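Local coordinates for protein alginate lyase A1-II' (Sphingomonas sp. A1, PDB 2CWS) that probably cleaves alginate as a lyase of polysaccharide lyase family 7, this piece being the concanavalin-like beta-sandwich domain, at residues S63-S68 against Q207-T212; T50-T55 against G213-A218. One frame throughout, in Å; residues are numbered along the deposited sequence.

Contact 1 of 2, residues S63-S68 against Q207-T212. With SO4 (sulfate ion), chain B.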
loop_
_atom_site.group_PDB
_atom_site.type_symbol
_atom_site.label_atom_id
_atom_site.label_comp_id
_atom_site.label_asym_id
_atom_site.label_seq_id
_atom_site.Cartn_x
_atom_site.Cartn_y
_atom_site.Cartn_z
ATOM N N SER A 63 12.344 1.403 -7.736
ATOM C CA SER A 63 12.384 1.842 -6.365
ATOM C C SER A 63 13.744 1.622 -5.700
ATOM O O SER A 63 14.455 0.724 -6.134
ATOM C CB SER A 63 11.252 1.091 -5.618
ATOM O OG SER A 63 11.403 1.254 -4.185
ATOM N N SER A 64 14.268 2.230 -4.612
ATOM C CA SER A 64 15.472 1.810 -3.902
ATOM C C SER A 64 15.148 1.106 -2.582
ATOM O O SER A 64 16.073 0.732 -1.801
ATOM C CB SER A 64 16.327 3.006 -3.481
ATOM O OG SER A 64 15.673 3.805 -2.553
ATOM N N TYR A 65 13.785 1.025 -2.375
ATOM C CA TYR A 65 13.464 0.457 -1.062
ATOM C C TYR A 65 12.781 -0.896 -1.208
ATOM O O TYR A 65 12.002 -1.118 -2.154
ATOM C CB TYR A 65 12.537 1.375 -0.276
ATOM C CG TYR A 65 13.122 2.711 0.102
ATOM C CD1 TYR A 65 12.672 3.889 -0.511
ATOM C CD2 TYR A 65 14.127 2.844 1.036
ATOM C CE1 TYR A 65 13.204 5.132 -0.188
ATOM C CE2 TYR A 65 14.652 4.073 1.418
ATOM C CZ TYR A 65 14.180 5.234 0.786
ATOM O OH TYR A 65 14.681 6.453 1.125
ATOM N N PRO A 66 13.029 -1.817 -0.281
ATOM C CA PRO A 66 12.434 -3.165 -0.379
ATOM C C PRO A 66 11.015 -3.201 0.213
ATOM O O PRO A 66 10.618 -2.327 1.024
ATOM C CB PRO A 66 13.401 -4.001 0.493
ATOM C CG PRO A 66 13.824 -3.003 1.571
ATOM C CD PRO A 66 13.927 -1.677 0.862
ATOM N N ARG A 67 10.260 -4.217 -0.181
ATOM C CA ARG A 67 8.871 -4.333 0.283
ATOM C C ARG A 67 8.464 -5.798 0.393
ATOM O O ARG A 67 8.923 -6.664 -0.352
ATOM C CB ARG A 67 7.903 -3.617 -0.663
ATOM C CG ARG A 67 7.647 -4.383 -1.973
ATOM C CD ARG A 67 6.987 -3.476 -2.977
ATOM N NE ARG A 67 7.897 -2.493 -3.591
ATOM C CZ ARG A 67 7.644 -1.244 -3.900
ATOM N NH1 ARG A 67 6.510 -0.635 -3.513
ATOM N NH2 ARG A 67 8.577 -0.573 -4.585
ATOM N N SER A 68 7.497 -5.994 1.289
ATOM C CA SER A 68 6.607 -7.179 1.259
ATOM C C SER A 68 5.213 -6.541 1.205
ATOM O O SER A 68 4.777 -5.999 2.218
ATOM C CB SER A 68 6.808 -8.037 2.500
ATOM O OG SER A 68 5.900 -9.123 2.434
ATOM N N GLN A 207 11.021 2.087 4.366
ATOM C CA GLN A 207 11.762 3.280 3.926
ATOM C C GLN A 207 13.111 3.374 4.626
ATOM O O GLN A 207 13.452 4.303 5.333
ATOM C CB GLN A 207 10.930 4.579 4.129
ATOM C CG GLN A 207 9.522 4.438 3.497
ATOM C CD GLN A 207 9.577 4.229 2.019
ATOM O OE1 GLN A 207 9.987 5.077 1.215
ATOM N NE2 GLN A 207 9.153 3.018 1.574
ATOM N N ASP A 208 13.889 2.330 4.400
ATOM C CA ASP A 208 15.275 2.181 4.894
ATOM C C ASP A 208 15.890 1.108 4.017
ATOM O O ASP A 208 15.364 0.007 3.952
ATOM C CB ASP A 208 15.284 1.770 6.350
ATOM C CG ASP A 208 16.640 1.707 7.016
ATOM O OD1 ASP A 208 16.705 1.952 8.260
ATOM O OD2 ASP A 208 17.618 1.437 6.296
ATOM N N ASN A 209 16.973 1.455 3.310
ATOM C CA ASN A 209 17.662 0.442 2.475
ATOM C C ASN A 209 19.122 0.227 2.934
ATOM O O ASN A 209 19.940 -0.227 2.167
ATOM C CB ASN A 209 17.641 0.791 0.991
ATOM C CG ASN A 209 18.244 2.103 0.678
ATOM O OD1 ASN A 209 18.129 2.517 -0.523
ATOM N ND2 ASN A 209 18.908 2.780 1.575
ATOM N N THR A 210 19.404 0.672 4.166
ATOM C CA THR A 210 20.776 0.712 4.627
ATOM C C THR A 210 21.271 -0.663 5.043
ATOM O O THR A 210 20.521 -1.613 5.382
ATOM C CB THR A 210 20.926 1.670 5.813
ATOM O OG1 THR A 210 20.211 1.143 6.945
ATOM C CG2 THR A 210 20.429 3.104 5.506
ATOM N N SER A 211 22.589 -0.787 5.080
ATOM C CA SER A 211 23.190 -2.051 5.493
ATOM C C SER A 211 22.770 -2.559 6.854
ATOM O O SER A 211 22.546 -3.780 7.010
ATOM C CB SER A 211 24.742 -1.887 5.622
ATOM O OG SER A 211 25.190 -1.621 4.317
ATOM N N THR A 212 22.684 -1.701 7.897
ATOM C CA THR A 212 22.426 -2.214 9.243
ATOM C C THR A 212 21.034 -1.755 9.718
ATOM O O THR A 212 20.760 -1.881 10.911
ATOM C CB THR A 212 23.448 -1.773 10.263
ATOM O OG1 THR A 212 23.320 -0.348 10.459
ATOM C CG2 THR A 212 24.866 -2.058 9.765
HETATM S S SO4 B . 7.018 2.790 -5.511
HETATM O O1 SO4 B . 5.862 1.931 -4.862
HETATM O O2 SO4 B . 6.579 3.479 -6.704
HETATM O O3 SO4 B . 7.463 3.776 -4.599
HETATM O O4 SO4 B . 8.119 1.905 -5.876
#
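The Tyr-65 ring carries this contact, lying against Gln-207 with no clear hydrogen bond between the two segments. Gln-207 CA sits over one ring face in a CH-pi contact, 4.0 Å from the ring centroid and 22° off its normal. The Gln-207 chain bends at chi2 (-62°), which brings CD back toward the ring. Gln-207 OE1 comes to 3.4 Å from Tyr-65 CD1, with the amide and ring planes 52° apart. Gln-207 NE2 is held by the backbone O of Tyr-205. The backbone N of Asn-209 lies at the ring edge. Beside the ring, Pro-66 CD packs 3.8 Å from Asp-208 O, a buried carbonyl with no polar partner in the model.

Ser-63 OG accepts from Tyr-65 N at 3.0 Å, an ST turn. Asp-208 OD2 accepts from Thr-210 N at 2.9 Å, an Asx turn, and uses its syn lone pair for Thr-210 OG1 at 2.7 Å.

Arg-67 takes no part in the packing but grips a sulfate, probably from the crystallisation liquor, edge-on. Its NH1 meets sulfate O1 at 3.0 Å and its NH2 meets O4 at 2.8 Å. His-112 NE2 and Tyr-205 OH also hydrogen-bond to the sulfate, and Arg-67 NH1 forms a salt bridge with Glu-69. Arg-67 opens the Arg-Ser-Glu-Leu motif, which in family 7 lyases lines the substrate cleft, consistent with the sulfate bound here.

The backbone bonds of Pro-66 to Val-206 and Ser-68 to Asn-204 belong to the pairing of strand 67-72 with strand 204-206. The Tyr-65 packing lies just beyond its end, against the loop to strand 215-228.

Contact 2 of 2, residues T50-T55 against G213-A218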
loop_
_atom_site.group_PDB
_atom_site.type_symbol
_atom_site.label_atom_id
_atom_site.label_comp_id
_atom_site.label_asym_id
_atom_site.label_seq_id
_atom_site.Cartn_x
_atom_site.Cartn_y
_atom_site.Cartn_z
ATOM N N THR A 50 0.883 -10.965 8.193
ATOM C CA THR A 50 2.080 -10.320 8.705
ATOM C C THR A 50 3.106 -10.252 7.586
ATOM O O THR A 50 3.421 -11.273 6.957
ATOM C CB THR A 50 2.587 -11.126 9.908
ATOM O OG1 THR A 50 1.566 -11.247 10.870
ATOM C CG2 THR A 50 3.759 -10.349 10.582
ATOM N N PHE A 51 3.642 -9.053 7.387
ATOM C CA PHE A 51 4.584 -8.749 6.305
ATOM C C PHE A 51 5.922 -8.397 6.925
ATOM O O PHE A 51 5.993 -7.429 7.726
ATOM C CB PHE A 51 4.109 -7.524 5.513
ATOM C CG PHE A 51 2.729 -7.681 4.881
ATOM C CD1 PHE A 51 2.620 -8.097 3.552
ATOM C CD2 PHE A 51 1.588 -7.384 5.599
ATOM C CE1 PHE A 51 1.379 -8.170 2.955
ATOM C CE2 PHE A 51 0.339 -7.483 5.000
ATOM C CZ PHE A 51 0.228 -7.858 3.664
ATOM N N TRP A 52 6.977 -9.140 6.578
ATOM C CA TRP A 52 8.319 -8.873 7.093
ATOM C C TRP A 52 9.252 -8.575 5.916
ATOM O O TRP A 52 9.209 -9.292 4.903
ATOM C CB TRP A 52 8.844 -10.102 7.922
ATOM C CG TRP A 52 10.284 -9.855 8.311
ATOM C CD1 TRP A 52 10.684 -9.040 9.358
ATOM C CD2 TRP A 52 11.498 -10.322 7.707
ATOM N NE1 TRP A 52 12.045 -9.000 9.429
ATOM C CE2 TRP A 52 12.581 -9.797 8.407
ATOM C CE3 TRP A 52 11.742 -11.206 6.604
ATOM C CZ2 TRP A 52 13.917 -10.042 8.099
ATOM C CZ3 TRP A 52 13.074 -11.461 6.291
ATOM C CH2 TRP A 52 14.140 -10.895 7.037
ATOM N N ALA A 53 10.070 -7.534 6.058
ATOM C CA ALA A 53 11.032 -7.232 4.984
ATOM C C ALA A 53 12.293 -6.638 5.592
ATOM O O ALA A 53 12.206 -5.714 6.414
ATOM C CB ALA A 53 10.464 -6.241 3.963
ATOM N N PRO A 54 13.456 -7.110 5.191
ATOM C CA PRO A 54 14.735 -6.561 5.643
ATOM C C PRO A 54 15.153 -5.370 4.803
ATOM O O PRO A 54 14.865 -5.277 3.605
ATOM C CB PRO A 54 15.700 -7.750 5.425
ATOM C CG PRO A 54 15.155 -8.404 4.178
ATOM C CD PRO A 54 13.648 -8.314 4.282
ATOM N N THR A 55 15.936 -4.470 5.414
ATOM C CA THR A 55 16.375 -3.254 4.708
ATOM C C THR A 55 17.326 -3.564 3.558
ATOM O O THR A 55 17.428 -2.718 2.649
ATOM C CB THR A 55 17.035 -2.220 5.649
ATOM O OG1 THR A 55 18.214 -2.803 6.224
ATOM C CG2 THR A 55 16.046 -1.826 6.756
ATOM N N GLY A 213 20.176 -1.309 8.769
ATOM C CA GLY A 213 18.890 -0.796 9.237
ATOM C C GLY A 213 17.923 -1.839 9.775
ATOM O O GLY A 213 16.879 -1.434 10.297
ATOM N N GLY A 214 18.214 -3.112 9.651
ATOM C CA GLY A 214 17.387 -4.123 10.280
ATOM C C GLY A 214 16.210 -4.542 9.415
ATOM O O GLY A 214 16.435 -4.975 8.255
ATOM N N SER A 215 15.015 -4.398 9.924
ATOM C CA SER A 215 13.857 -4.914 9.152
ATOM C C SER A 215 12.578 -4.373 9.814
ATOM O O SER A 215 12.601 -3.893 10.939
ATOM C CB SER A 215 13.845 -6.436 9.143
ATOM O OG SER A 215 13.679 -6.988 10.461
ATOM N N ALA A 216 11.478 -4.512 9.100
ATOM C CA ALA A 216 10.192 -4.058 9.610
ATOM C C ALA A 216 9.157 -5.179 9.551
ATOM O O ALA A 216 9.265 -6.114 8.744
ATOM C CB ALA A 216 9.669 -2.874 8.790
ATOM N N ILE A 217 8.170 -5.045 10.427
ATOM C CA ILE A 217 7.005 -5.932 10.457
ATOM C C ILE A 217 5.760 -5.067 10.486
ATOM O O ILE A 217 5.635 -4.213 11.366
ATOM C CB ILE A 217 7.002 -6.838 11.691
ATOM C CG1 ILE A 217 8.246 -7.745 11.754
ATOM C CG2 ILE A 217 5.719 -7.661 11.744
ATOM C CD1 ILE A 217 8.431 -8.444 13.109
ATOM N N ALA A 218 4.843 -5.336 9.562
ATOM C CA ALA A 218 3.518 -4.713 9.594
ATOM C C ALA A 218 2.477 -5.826 9.537
ATOM O O ALA A 218 2.733 -6.889 8.951
ATOM C CB ALA A 218 3.299 -3.761 8.419
HETATM O O HOH W 1 20.117 -4.666 8.092
#
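Trp-52 and Ser-215 meet on one face of an antiparallel strand pair, whose axes run at 169°. Backbone bonds hold the pair together. Phe-51 and Ala-218 form a hydrogen-bonded pair, with Phe-51 N 2.8 Å from Ala-218 O. Ala-53 and Ala-216 form the next, with Ala-216 N 3.0 Å from Ala-53 O. Past the strand end, Thr-55 N still reaches Gly-214 O at 2.9 Å.

The polar side-chain contact is weak. Trp-52 NE1 donates to Ser-215 OG at 2.8 Å, but the angle at the hydrogen is only 147°. CG of Trp-52 is anti to the backbone N (chi1 174°), and the turn about chi2 then sets NE1 beside Ser-215. A water bridges the far end, accepting from Gly-214 N at 2.9 Å and donating to Thr-55 OG1. Thr-55 OG1 also hydrogen-bonds to Thr-210 O.

Apolar contacts lie on the same face. Ile-217 CG1 meets the indole at its edge, 3.7 Å from Trp-52 CD1. The other branch, Ile-217 CG2, touches Thr-50 CG2 at 3.5 Å. An alanine in place of Trp-52 would probably leave Ser-215 OG without its indole donor and Ile-217 CG1 without its aromatic neighbour.

Phe-51, Ala-53, Ala-216 and Ala-218 point to the other face. There Phe-51 meets Phe-41 edge-to-face and packs on Leu-70, while Ala-53 and Ala-216 touch Val-206.

Phe-51 and the alanines are buried against the other sheet, while Trp-52, Ser-215 and Ile-217 are partly exposed. The backbone bonds thus hold the pair, and the outer face adds one weak polar and a few apolar contacts.

How the contacts relate
From the N terminus the chain first lays down 50-55, then turns through a loop into 63-68 at the start of strand 67-72. It returns much later through 207-212 and runs straight on into 213-218. Contact 1 closes the inner loop and contact 2 the outer one, so contact 1 is nested inside contact 2. Strands 49-54 and 67-72 belong to the two different sheets of the sandwich. The contacts touch near the strand ends, in the connections from one sheet to the other: Thr-55 OG1 lies 2.7 Å from Thr-210 O, and Pro-66 CG packs 3.2 Å from Pro-54 O. The connections after strand 49-54 and before strand 215-228 thus lie side by side here.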